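Local coordinates for endoglucanase A (Clostridium acetobutylicum, PDB 3IK2), which probably cleaves internal beta-1,4-glucosidic bonds of cellulose-type glucans, as a glycoside hydrolase family 44 endoglucanase built on a TIM-like barrel, at residues A[82-87]-A[99-104]; A[163-168]-A[214-219]; A[175-180]-A[207-212]. All coordinates share one frame; numbering follows the deposited sequence.

Contact 1: A[82-87]-A[99-104]; sequences SVYTAF and SLVTLQ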
ATOM      1  N   SER A  82      12.074 -20.427  -1.393  1.00  8.30           N
ATOM      2  CA  SER A  82      11.973 -20.374  -2.860  1.00  7.97           C
ATOM      3  C   SER A  82      10.828 -19.467  -3.357  1.00  7.61           C
ATOM      4  O   SER A  82      10.936 -18.859  -4.422  1.00  8.04           O
ATOM      5  CB  SER A  82      11.884 -21.786  -3.472  1.00  7.55           C
ATOM      6  OG  SER A  82      10.605 -22.367  -3.265  1.00  9.15           O
ATOM      7  N   VAL A  83       9.746 -19.377  -2.587  1.00  6.71           N
ATOM      8  CA  VAL A  83       8.653 -18.479  -2.900  1.00  6.03           C
ATOM      9  C   VAL A  83       9.144 -17.009  -2.865  1.00  6.21           C
ATOM     10  O   VAL A  83       8.897 -16.232  -3.796  1.00  6.14           O
ATOM     11  CB  VAL A  83       7.439 -18.717  -1.932  1.00  6.23           C
ATOM     12  CG1 VAL A  83       6.407 -17.566  -1.994  1.00  5.92           C
ATOM     13  CG2 VAL A  83       6.756 -20.101  -2.172  1.00  3.94           C
ATOM     14  N   TYR A  84       9.839 -16.649  -1.784  1.00  6.65           N
ATOM     15  CA  TYR A  84      10.391 -15.290  -1.576  1.00  6.10           C
ATOM     16  C   TYR A  84      11.558 -14.969  -2.517  1.00  6.28           C
ATOM     17  O   TYR A  84      11.703 -13.830  -2.975  1.00  6.17           O
ATOM     18  CB  TYR A  84      10.799 -15.087  -0.108  1.00  5.95           C
ATOM     19  CG  TYR A  84       9.625 -14.872   0.844  1.00  7.14           C
ATOM     20  CD1 TYR A  84       9.659 -13.851   1.788  1.00  7.01           C
ATOM     21  CD2 TYR A  84       8.493 -15.686   0.801  1.00  5.27           C
ATOM     22  CE1 TYR A  84       8.615 -13.651   2.668  1.00  5.35           C
ATOM     23  CE2 TYR A  84       7.431 -15.483   1.662  1.00  4.66           C
ATOM     24  CZ  TYR A  84       7.506 -14.464   2.599  1.00  5.69           C
ATOM     25  OH  TYR A  84       6.473 -14.265   3.478  1.00  6.10           O
ATOM     26  N   THR A  85      12.407 -15.952  -2.800  1.00  6.39           N
ATOM     27  CA  THR A  85      13.460 -15.700  -3.775  1.00  6.75           C
ATOM     28  C   THR A  85      12.916 -15.590  -5.221  1.00  7.18           C
ATOM     29  O   THR A  85      13.355 -14.733  -5.990  1.00  7.87           O
ATOM     30  CB  THR A  85      14.722 -16.608  -3.569  1.00  7.11           C
ATOM     31  OG1 THR A  85      14.415 -17.979  -3.833  1.00  7.43           O
ATOM     32  CG2 THR A  85      15.236 -16.489  -2.116  1.00  2.78           C
ATOM     33  N   ALA A  86      11.904 -16.370  -5.581  1.00  7.83           N
ATOM     34  CA  ALA A  86      11.270 -16.157  -6.892  1.00  7.65           C
ATOM     35  C   ALA A  86      10.693 -14.728  -6.941  1.00  7.62           C
ATOM     36  O   ALA A  86      10.921 -13.992  -7.899  1.00  7.07           O
ATOM     37  CB  ALA A  86      10.174 -17.198  -7.164  1.00  7.65           C
ATOM     38  N   PHE A  87       9.949 -14.364  -5.891  1.00  7.11           N
ATOM     39  CA  PHE A  87       9.401 -13.012  -5.741  1.00  7.14           C
ATOM     40  C   PHE A  87      10.456 -11.894  -5.868  1.00  6.80           C
ATOM     41  O   PHE A  87      10.340 -11.027  -6.735  1.00  6.92           O
ATOM     42  CB  PHE A  87       8.602 -12.873  -4.437  1.00  5.91           C
ATOM     43  CG  PHE A  87       8.073 -11.492  -4.210  1.00  5.84           C
ATOM     44  CD1 PHE A  87       6.925 -11.064  -4.850  1.00  5.05           C
ATOM     45  CD2 PHE A  87       8.727 -10.610  -3.332  1.00  7.25           C
ATOM     46  CE1 PHE A  87       6.445  -9.767  -4.643  1.00  6.10           C
ATOM     47  CE2 PHE A  87       8.248  -9.300  -3.135  1.00  4.29           C
ATOM     48  CZ  PHE A  87       7.108  -8.897  -3.792  1.00  4.80           C
ATOM     49  N   SER A  99      11.298  -4.227  -2.525  1.00  7.52           N
ATOM     50  CA  SER A  99      10.488  -5.404  -2.168  1.00  7.83           C
ATOM     51  C   SER A  99      10.110  -5.329  -0.695  1.00  7.74           C
ATOM     52  O   SER A  99      10.995  -5.196   0.151  1.00  8.15           O
ATOM     53  CB  SER A  99      11.282  -6.699  -2.393  1.00  7.52           C
ATOM     54  OG  SER A  99      11.447  -6.950  -3.773  1.00  9.67           O
ATOM     55  N   LEU A 100       8.806  -5.414  -0.390  1.00  7.45           N
ATOM     56  CA  LEU A 100       8.341  -5.645   0.974  1.00  6.63           C
ATOM     57  C   LEU A 100       7.974  -7.135   1.116  1.00  6.71           C
ATOM     58  O   LEU A 100       7.127  -7.631   0.379  1.00  6.34           O
ATOM     59  CB  LEU A 100       7.150  -4.738   1.349  1.00  6.18           C
ATOM     60  CG  LEU A 100       6.488  -4.927   2.728  1.00  6.17           C
ATOM     61  CD1 LEU A 100       7.482  -4.811   3.889  1.00  4.25           C
ATOM     62  CD2 LEU A 100       5.353  -3.943   2.947  1.00  6.06           C
ATOM     63  N   VAL A 101       8.654  -7.835   2.025  1.00  6.12           N
ATOM     64  CA  VAL A 101       8.374  -9.259   2.284  1.00  6.47           C
ATOM     65  C   VAL A 101       7.862  -9.454   3.718  1.00  7.15           C
ATOM     66  O   VAL A 101       8.251  -8.700   4.615  1.00  7.51           O
ATOM     67  CB  VAL A 101       9.613 -10.192   1.965  1.00  6.72           C
ATOM     68  CG1 VAL A 101      10.195  -9.862   0.564  1.00  5.31           C
ATOM     69  CG2 VAL A 101      10.731 -10.103   3.046  1.00  4.60           C
ATOM     70  N   THR A 102       7.002 -10.459   3.926  1.00  6.62           N
ATOM     71  CA  THR A 102       6.385 -10.691   5.233  1.00  5.87           C
ATOM     72  C   THR A 102       7.036 -11.807   6.067  1.00  5.81           C
ATOM     73  O   THR A 102       7.316 -12.892   5.550  1.00  4.75           O
ATOM     74  CB  THR A 102       4.889 -10.972   5.088  1.00  5.98           C
ATOM     75  OG1 THR A 102       4.281  -9.878   4.392  1.00  5.45           O
ATOM     76  CG2 THR A 102       4.206 -11.084   6.465  1.00  4.86           C
ATOM     77  N   LEU A 103       7.264 -11.503   7.349  1.00  5.56           N
ATOM     78  CA  LEU A 103       7.710 -12.481   8.380  1.00  5.95           C
ATOM     79  C   LEU A 103       6.531 -12.892   9.274  1.00  5.54           C
ATOM     80  O   LEU A 103       5.489 -12.216   9.300  1.00  5.10           O
ATOM     81  CB  LEU A 103       8.883 -11.918   9.209  1.00  5.47           C
ATOM     82  CG  LEU A 103      10.089 -11.416   8.403  1.00  5.55           C
ATOM     83  CD1 LEU A 103      11.094 -10.755   9.328  1.00  7.87           C
ATOM     84  CD2 LEU A 103      10.777 -12.555   7.591  1.00  5.11           C
ATOM     85  N   GLN A 104       6.668 -14.038   9.938  1.00  5.84           N
ATOM     86  CA  GLN A 104       5.539 -14.694  10.622  1.00  5.37           C
ATOM     87  C   GLN A 104       5.596 -14.401  12.123  1.00  6.00           C
ATOM     88  O   GLN A 104       6.665 -14.408  12.721  1.00  4.95           O
ATOM     89  CB  GLN A 104       5.544 -16.211  10.371  1.00  5.26           C
ATOM     90  CG  GLN A 104       5.261 -16.629   8.920  1.00  3.87           C
ATOM     91  CD  GLN A 104       6.307 -16.094   7.925  1.00  4.59           C
ATOM     92  OE1 GLN A 104       7.501 -16.238   8.138  1.00  6.47           O
ATOM     93  NE2 GLN A 104       5.852 -15.460   6.853  1.00  5.27           N
TER
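Two polar groups converge on one backbone oxygen, the carbonyl of Thr102. Tyr84 OH donates a hydrogen bond to Thr102 O across 2.6 Å, arriving in the carbonyl plane on a lone pair with a C=O...O angle of 136°. The second grip comes from Gln104, whose chain is folded back at chi2 until NE2 reaches the same oxygen at 3.2 Å. This amide stands well above the carbonyl plane, 52° out of it, rather than on a lone pair; NE2 has its stronger partner in Ser42 O, and the bond to Thr102 O is the secondary one. Thr102 OG1 is directed elsewhere, to Ile37 O on the adjoining strand.

Helix 82-93 bridges strands 34-37 and 99-103, so this is the helix-to-strand half of a beta-alpha-beta crossover in the TIM barrel. The segment axes run nearly antiparallel, at 170° and 10.3 Å apart, and the helix lies on the outer wall of the barrel.

The apolar contacts come from the two aromatic side chains a turn apart. With CG anti to its carbonyl carbon, Tyr84 lays its ring obliquely across Val101, and CD1 comes to 3.7 Å from Val101 CB. Tyr45 stacks on the Tyr84 ring and Phe155 meets it edge-to-face, which would restrict the rotation of the ring. Phe87 takes a different rotamer, CG anti to the backbone N, and so sends its ring towards the start of the strand. There it touches by one corner: CE2 lies 4.0 Å from Ser99 OG, also 4.0 Å from Leu100 O, and 4.2 Å from Val101 CG1. The hydroxyl of Ser99 is engaged by His88 and Ser91 of the same helix.

Contact 2: A[163-168]-A[214-219]; sequences YGSASG and KIDPAA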
ATOM      1  N   TYR A 163      20.927 -11.895  -1.098  1.00  8.33           N
ATOM      2  CA  TYR A 163      20.761 -10.597  -1.744  1.00  7.91           C
ATOM      3  C   TYR A 163      21.652  -9.490  -1.179  1.00  7.82           C
ATOM      4  O   TYR A 163      21.830  -8.456  -1.821  1.00  7.52           O
ATOM      5  CB  TYR A 163      19.287 -10.169  -1.680  1.00  7.54           C
ATOM      6  CG  TYR A 163      18.348 -11.108  -2.430  1.00  8.72           C
ATOM      7  CD1 TYR A 163      18.513 -11.337  -3.805  1.00  6.88           C
ATOM      8  CD2 TYR A 163      17.294 -11.771  -1.765  1.00  8.40           C
ATOM      9  CE1 TYR A 163      17.671 -12.177  -4.498  1.00  7.46           C
ATOM     10  CE2 TYR A 163      16.425 -12.631  -2.475  1.00  8.32           C
ATOM     11  CZ  TYR A 163      16.634 -12.817  -3.838  1.00  7.50           C
ATOM     12  OH  TYR A 163      15.813 -13.632  -4.572  1.00  9.23           O
ATOM     13  N   GLY A 164      22.186  -9.717   0.017  1.00  7.67           N
ATOM     14  CA  GLY A 164      22.843  -8.685   0.803  1.00  7.44           C
ATOM     15  C   GLY A 164      21.892  -7.774   1.555  1.00  7.64           C
ATOM     16  O   GLY A 164      20.647  -7.904   1.499  1.00  6.43           O
ATOM     17  N   SER A 165      22.484  -6.830   2.267  1.00  7.39           N
ATOM     18  CA  SER A 165      21.705  -5.892   3.029  1.00  8.22           C
ATOM     19  C   SER A 165      20.843  -4.996   2.119  1.00  8.49           C
ATOM     20  O   SER A 165      21.173  -4.770   0.967  1.00  7.55           O
ATOM     21  CB  SER A 165      22.620  -5.037   3.897  1.00  7.90           C
ATOM     22  OG  SER A 165      21.856  -4.041   4.545  1.00  9.56           O
ATOM     23  N   ALA A 166      19.743  -4.492   2.683  1.00  9.37           N
ATOM     24  CA  ALA A 166      18.914  -3.418   2.114  1.00  9.84           C
ATOM     25  C   ALA A 166      19.673  -2.172   1.695  1.00 10.46           C
ATOM     26  O   ALA A 166      19.186  -1.439   0.850  1.00 11.93           O
ATOM     27  CB  ALA A 166      17.832  -3.007   3.108  1.00  8.74           C
ATOM     28  N   SER A 167      20.823  -1.900   2.314  1.00 11.11           N
ATOM     29  CA  SER A 167      21.666  -0.772   1.932  1.00 11.46           C
ATOM     30  C   SER A 167      22.271  -0.914   0.537  1.00 12.40           C
ATOM     31  O   SER A 167      22.720   0.079  -0.030  1.00 13.14           O
ATOM     32  CB  SER A 167      22.798  -0.543   2.940  1.00 11.63           C
ATOM     33  OG  SER A 167      23.591  -1.701   3.072  1.00 10.64           O
ATOM     34  N   GLY A 168      22.278  -2.114  -0.029  1.00 13.04           N
ATOM     35  CA  GLY A 168      22.880  -2.309  -1.375  1.00 13.43           C
ATOM     36  C   GLY A 168      21.871  -2.444  -2.489  1.00 13.89           C
ATOM     37  O   GLY A 168      20.673  -2.499  -2.228  1.00 14.29           O
ATOM     38  N   LYS A 214      18.681  -6.902  13.870  1.00 11.76           N
ATOM     39  CA  LYS A 214      19.870  -7.686  14.164  1.00 11.80           C
ATOM     40  C   LYS A 214      20.522  -8.207  12.878  1.00 11.16           C
ATOM     41  O   LYS A 214      21.718  -8.001  12.662  1.00 11.63           O
ATOM     42  CB  LYS A 214      19.560  -8.831  15.149  1.00 11.52           C
ATOM     43  CG  LYS A 214      20.685  -9.830  15.291  1.00 14.14           C
ATOM     44  CD  LYS A 214      20.179 -11.185  15.771  1.00 21.52           C
ATOM     45  CE  LYS A 214      20.463 -11.370  17.229  1.00 27.55           C
ATOM     46  NZ  LYS A 214      21.846 -11.909  17.481  1.00 32.72           N
ATOM     47  N   ILE A 215      19.735  -8.845  12.019  1.00 10.77           N
ATOM     48  CA  ILE A 215      20.261  -9.460  10.787  1.00 10.90           C
ATOM     49  C   ILE A 215      20.525  -8.423   9.692  1.00 10.63           C
ATOM     50  O   ILE A 215      21.521  -8.487   8.981  1.00 11.36           O
ATOM     51  CB  ILE A 215      19.333 -10.590  10.238  1.00 11.22           C
ATOM     52  CG1 ILE A 215      18.925 -11.583  11.341  1.00 10.97           C
ATOM     53  CG2 ILE A 215      19.966 -11.265   9.004  1.00 11.81           C
ATOM     54  CD1 ILE A 215      20.065 -12.383  12.025  1.00 12.20           C
ATOM     55  N   ASP A 216      19.656  -7.439   9.569  1.00 10.47           N
ATOM     56  CA  ASP A 216      19.890  -6.416   8.565  1.00 10.03           C
ATOM     57  C   ASP A 216      19.550  -5.048   9.134  1.00  9.35           C
ATOM     58  O   ASP A 216      18.386  -4.598   9.022  1.00  8.88           O
ATOM     59  CB  ASP A 216      19.107  -6.736   7.279  1.00  9.47           C
ATOM     60  CG  ASP A 216      19.428  -5.770   6.133  1.00  9.65           C
ATOM     61  OD1 ASP A 216      20.224  -4.814   6.321  1.00  6.07           O
ATOM     62  OD2 ASP A 216      18.858  -5.978   5.038  1.00  7.43           O
ATOM     63  N   PRO A 217      20.558  -4.396   9.775  1.00  8.51           N
ATOM     64  CA  PRO A 217      20.354  -3.095  10.425  1.00  8.17           C
ATOM     65  C   PRO A 217      19.733  -2.028   9.516  1.00  7.46           C
ATOM     66  O   PRO A 217      19.105  -1.107  10.003  1.00  8.44           O
ATOM     67  CB  PRO A 217      21.792  -2.678  10.892  1.00  7.58           C
ATOM     68  CG  PRO A 217      22.536  -3.963  10.995  1.00  7.14           C
ATOM     69  CD  PRO A 217      21.941  -4.895   9.959  1.00  8.41           C
ATOM     70  N   ALA A 218      19.905  -2.176   8.215  1.00  7.28           N
ATOM     71  CA  ALA A 218      19.491  -1.182   7.207  1.00  6.99           C
ATOM     72  C   ALA A 218      18.088  -1.476   6.652  1.00  7.02           C
ATOM     73  O   ALA A 218      17.515  -0.665   5.940  1.00  7.70           O
ATOM     74  CB  ALA A 218      20.521  -1.170   6.059  1.00  5.87           C
ATOM     75  N   ALA A 219      17.539  -2.642   6.974  1.00  6.79           N
ATOM     76  CA  ALA A 219      16.208  -2.995   6.497  1.00  7.38           C
ATOM     77  C   ALA A 219      15.130  -2.306   7.332  1.00  7.65           C
ATOM     78  O   ALA A 219      15.312  -2.022   8.522  1.00  7.99           O
ATOM     79  CB  ALA A 219      16.025  -4.492   6.493  1.00  6.71           C
TER
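Start at Asp216, the residue where helix 198-215 gives way to loop. From CB, CG lies anti to the backbone N (chi1 -174°), which carries the carboxylate across to segment 163-168. There the two oxygens do separate work. OD2 accepts from Ala166 N at 2.9 Å through its syn lone pair, and the bond is nearly straight, with an N-H...O angle of 167°. OD1 accepts a hydrogen bond from Ser165 OG at 2.5 Å, a short bond that meets the carboxylate from above its plane. A second donor reaches OD1 from within its own loop, Ala218 N at 3.3 Å, closing an Asx turn. Three donors thus hold the buried group and would be expected to keep it ionised.

Ser165 OG is itself an acceptor: Ser167 N donates to it at 3.3 Å, making an ST turn. Beside this polar core, carbon atoms close up. Ala166 CB sits 4.1 Å from Ala219 CB, and Ala218 CB lies against Ser167 CB at 3.9 Å. Val160 of helix 152-163 covers part of Asp216.

Each side is a type I beta turn, Ser165 to Gly168 and Asp216 to Ala219. Joined this way, the loop leaving helix 152-163 and the one leaving helix 198-215 are neighbouring alpha-to-beta connections of a TIM barrel, each leading into the next parallel strand.

Contact 3: A[175-180]-A[207-212]; sequences YSLDNE and QLAQVV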
ATOM      1  N   TYR A 175      10.513  -5.378   5.579  1.00  5.92           N
ATOM      2  CA  TYR A 175       9.953  -6.586   6.204  1.00  6.17           C
ATOM      3  C   TYR A 175       8.662  -6.241   6.907  1.00  5.19           C
ATOM      4  O   TYR A 175       8.609  -5.311   7.707  1.00  5.31           O
ATOM      5  CB  TYR A 175      10.945  -7.245   7.202  1.00  4.34           C
ATOM      6  CG  TYR A 175      12.121  -7.857   6.477  1.00  5.64           C
ATOM      7  CD1 TYR A 175      12.091  -9.200   6.057  1.00  3.50           C
ATOM      8  CD2 TYR A 175      13.274  -7.096   6.200  1.00  5.00           C
ATOM      9  CE1 TYR A 175      13.166  -9.765   5.339  1.00  3.16           C
ATOM     10  CE2 TYR A 175      14.340  -7.646   5.501  1.00  4.10           C
ATOM     11  CZ  TYR A 175      14.276  -8.976   5.076  1.00  4.31           C
ATOM     12  OH  TYR A 175      15.346  -9.494   4.406  1.00  6.97           O
ATOM     13  N   SER A 176       7.619  -7.003   6.613  1.00  6.22           N
ATOM     14  CA  SER A 176       6.332  -6.811   7.275  1.00  5.65           C
ATOM     15  C   SER A 176       6.268  -7.723   8.500  1.00  6.08           C
ATOM     16  O   SER A 176       6.683  -8.904   8.444  1.00  6.79           O
ATOM     17  CB  SER A 176       5.143  -7.089   6.337  1.00  5.28           C
ATOM     18  OG  SER A 176       3.892  -6.850   7.003  1.00  3.86           O
ATOM     19  N   LEU A 177       5.779  -7.160   9.598  1.00  5.94           N
ATOM     20  CA  LEU A 177       5.591  -7.887  10.866  1.00  6.51           C
ATOM     21  C   LEU A 177       4.258  -8.664  10.772  1.00  7.34           C
ATOM     22  O   LEU A 177       3.221  -8.232  11.319  1.00  6.69           O
ATOM     23  CB  LEU A 177       5.617  -6.901  12.043  1.00  6.78           C
ATOM     24  CG  LEU A 177       6.945  -6.328  12.636  1.00  9.33           C
ATOM     25  CD1 LEU A 177       8.267  -6.655  11.885  1.00  6.47           C
ATOM     26  CD2 LEU A 177       6.856  -4.849  12.979  1.00  7.08           C
ATOM     27  N   ASP A 178       4.295  -9.808  10.067  1.00  6.41           N
ATOM     28  CA  ASP A 178       3.091 -10.608   9.799  1.00  6.47           C
ATOM     29  C   ASP A 178       2.011  -9.787   9.065  1.00  5.44           C
ATOM     30  O   ASP A 178       2.326  -8.920   8.252  1.00  5.24           O
ATOM     31  CB  ASP A 178       2.550 -11.270  11.101  1.00  6.14           C
ATOM     32  CG  ASP A 178       1.769 -12.549  10.834  1.00  5.40           C
ATOM     33  OD1 ASP A 178       0.666 -12.461  10.230  1.00  5.65           O
ATOM     34  OD2 ASP A 178       2.251 -13.638  11.248  1.00  5.64           O
ATOM     35  N   ASN A 179       0.747 -10.024   9.406  1.00  5.18           N
ATOM     36  CA  ASN A 179      -0.357  -9.447   8.661  1.00  5.41           C
ATOM     37  C   ASN A 179      -1.640  -9.419   9.457  1.00  5.37           C
ATOM     38  O   ASN A 179      -2.019 -10.428  10.019  1.00  6.12           O
ATOM     39  CB  ASN A 179      -0.587 -10.260   7.386  1.00  4.26           C
ATOM     40  CG  ASN A 179      -1.717  -9.714   6.548  1.00  2.74           C
ATOM     41  OD1 ASN A 179      -1.581  -8.666   5.937  1.00  5.11           O
ATOM     42  ND2 ASN A 179      -2.839 -10.431   6.511  1.00  2.00           N
ATOM     43  N   GLU A 180      -2.318  -8.282   9.483  1.00  5.07           N
ATOM     44  CA  GLU A 180      -3.645  -8.181  10.144  1.00  6.16           C
ATOM     45  C   GLU A 180      -3.825  -8.997  11.435  1.00  5.73           C
ATOM     46  O   GLU A 180      -4.716  -9.849  11.527  1.00  6.18           O
ATOM     47  CB  GLU A 180      -4.771  -8.463   9.152  1.00  5.63           C
ATOM     48  CG  GLU A 180      -4.715  -7.522   7.957  1.00  5.69           C
ATOM     49  CD  GLU A 180      -5.816  -7.731   7.004  1.00  6.00           C
ATOM     50  OE1 GLU A 180      -6.632  -8.667   7.218  1.00  6.55           O
ATOM     51  OE2 GLU A 180      -5.874  -6.961   6.021  1.00  8.66           O
ATOM     52  N   GLN A 207       9.681  -7.753  19.202  1.00  7.83           N
ATOM     53  CA  GLN A 207      10.647  -8.825  19.123  1.00  9.83           C
ATOM     54  C   GLN A 207      10.964  -9.199  17.676  1.00  8.37           C
ATOM     55  O   GLN A 207      12.106  -9.426  17.346  1.00  8.10           O
ATOM     56  CB  GLN A 207      10.128 -10.045  19.876  1.00  9.40           C
ATOM     57  CG  GLN A 207       9.930  -9.818  21.372  1.00 13.43           C
ATOM     58  CD  GLN A 207       9.538 -11.106  22.094  1.00 15.24           C
ATOM     59  OE1 GLN A 207       9.421 -12.187  21.475  1.00 22.19           O
ATOM     60  NE2 GLN A 207       9.334 -11.007  23.410  1.00 21.39           N
ATOM     61  N   LEU A 208       9.946  -9.241  16.819  1.00  8.38           N
ATOM     62  CA  LEU A 208      10.177  -9.504  15.396  1.00  7.40           C
ATOM     63  C   LEU A 208      10.934  -8.350  14.732  1.00  7.46           C
ATOM     64  O   LEU A 208      11.846  -8.575  13.943  1.00  7.66           O
ATOM     65  CB  LEU A 208       8.867  -9.815  14.670  1.00  6.79           C
ATOM     66  CG  LEU A 208       8.933 -10.388  13.245  1.00  8.61           C
ATOM     67  CD1 LEU A 208       9.971 -11.553  13.130  1.00  5.96           C
ATOM     68  CD2 LEU A 208       7.517 -10.828  12.706  1.00  6.49           C
ATOM     69  N   ALA A 209      10.588  -7.107  15.058  1.00  7.55           N
ATOM     70  CA  ALA A 209      11.385  -5.988  14.544  1.00  7.92           C
ATOM     71  C   ALA A 209      12.841  -6.055  15.026  1.00  8.33           C
ATOM     72  O   ALA A 209      13.748  -5.726  14.276  1.00  8.87           O
ATOM     73  CB  ALA A 209      10.732  -4.633  14.894  1.00  7.92           C
ATOM     74  N   GLN A 210      13.085  -6.508  16.262  1.00  8.82           N
ATOM     75  CA  GLN A 210      14.472  -6.690  16.727  1.00  9.25           C
ATOM     76  C   GLN A 210      15.276  -7.753  15.947  1.00  9.34           C
ATOM     77  O   GLN A 210      16.473  -7.596  15.720  1.00  8.78           O
ATOM     78  CB  GLN A 210      14.530  -6.972  18.232  1.00  9.88           C
ATOM     79  CG  GLN A 210      14.097  -5.784  19.084  1.00 12.77           C
ATOM     80  CD  GLN A 210      15.086  -5.449  20.191  1.00 18.58           C
ATOM     81  OE1 GLN A 210      14.759  -5.597  21.358  1.00 21.72           O
ATOM     82  NE2 GLN A 210      16.314  -5.000  19.826  1.00 20.92           N
ATOM     83  N   VAL A 211      14.618  -8.836  15.534  1.00  9.55           N
ATOM     84  CA  VAL A 211      15.256  -9.828  14.653  1.00  8.81           C
ATOM     85  C   VAL A 211      15.715  -9.214  13.315  1.00  8.86           C
ATOM     86  O   VAL A 211      16.847  -9.438  12.871  1.00  8.75           O
ATOM     87  CB  VAL A 211      14.296 -11.008  14.398  1.00  9.40           C
ATOM     88  CG1 VAL A 211      14.726 -11.828  13.186  1.00  6.80           C
ATOM     89  CG2 VAL A 211      14.178 -11.866  15.678  1.00  6.92           C
ATOM     90  N   VAL A 212      14.832  -8.441  12.687  1.00  8.04           N
ATOM     91  CA  VAL A 212      15.135  -7.792  11.425  1.00  8.54           C
ATOM     92  C   VAL A 212      16.378  -6.900  11.546  1.00  8.74           C
ATOM     93  O   VAL A 212      17.290  -6.966  10.710  1.00  7.79           O
ATOM     94  CB  VAL A 212      13.910  -6.964  10.858  1.00  8.61           C
ATOM     95  CG1 VAL A 212      14.330  -6.065   9.642  1.00  5.80           C
ATOM     96  CG2 VAL A 212      12.756  -7.890  10.465  1.00  7.96           C
TER
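Apolar side chains alone carry this contact between strand and helix. Val212 meets the tyrosine at a slant: its two methyls come down on the same side of Tyr175, CG1 3.7 Å from Tyr175 CD2 and CG2 3.8 Å from Tyr175 CB. Further along the strand, Leu177 and Leu208 lie alongside, their chains running opposite ways, with Leu177 CD1 4.0 Å from Leu208 CG. Although the CB of Leu177 does not point at the helix, its branched end turns back to it. CD2 also reaches Ala209 CB, at 4.3 Å. Val156 and Leu159 of helix 152-163 also pack on Tyr175.

In the TIM barrel this is the strand-to-helix half of a beta-alpha-beta unit: strand 174-177 runs out to the mouth, and helix 198-215 returns at 162° to it on the outer wall.

Polar bonds shape the strand's exit instead. Leu177 centres an inverse gamma turn, its Asp178 N to Ser176 O bond weak, and Ser176 OG donates to Asp178 O at 2.9 Å in the carbonyl plane. Asp178 OD2 then accepts from the backbone N of Ala105 and Gly106, tying this exit to that of strand 99-103.

All three contacts belong to one sector of the barrel. Contacts 1 and 3 meet through adjacent parallel strands, their centres 13 Å apart: Val101 O to Ser176 N is 2.7 Å, and Val101 CG2 packs on Tyr175 CE1. Contact 2 lies where helices 152-163 and 198-215 end, 15 Å from contact 1 and 14 Å from contact 3; Ala219 CB comes 3.7 Å from Tyr175 CE2. Contact 3 is nested within the loop that contact 2 closes. Segment 175-180 reaches the C-terminal mouth, where TIM-barrel enzymes carry their active sites. The calcium bound by Glu48, Asp144, Asp147 and Ser149 lies about 12 Å from the Gln104 side chain.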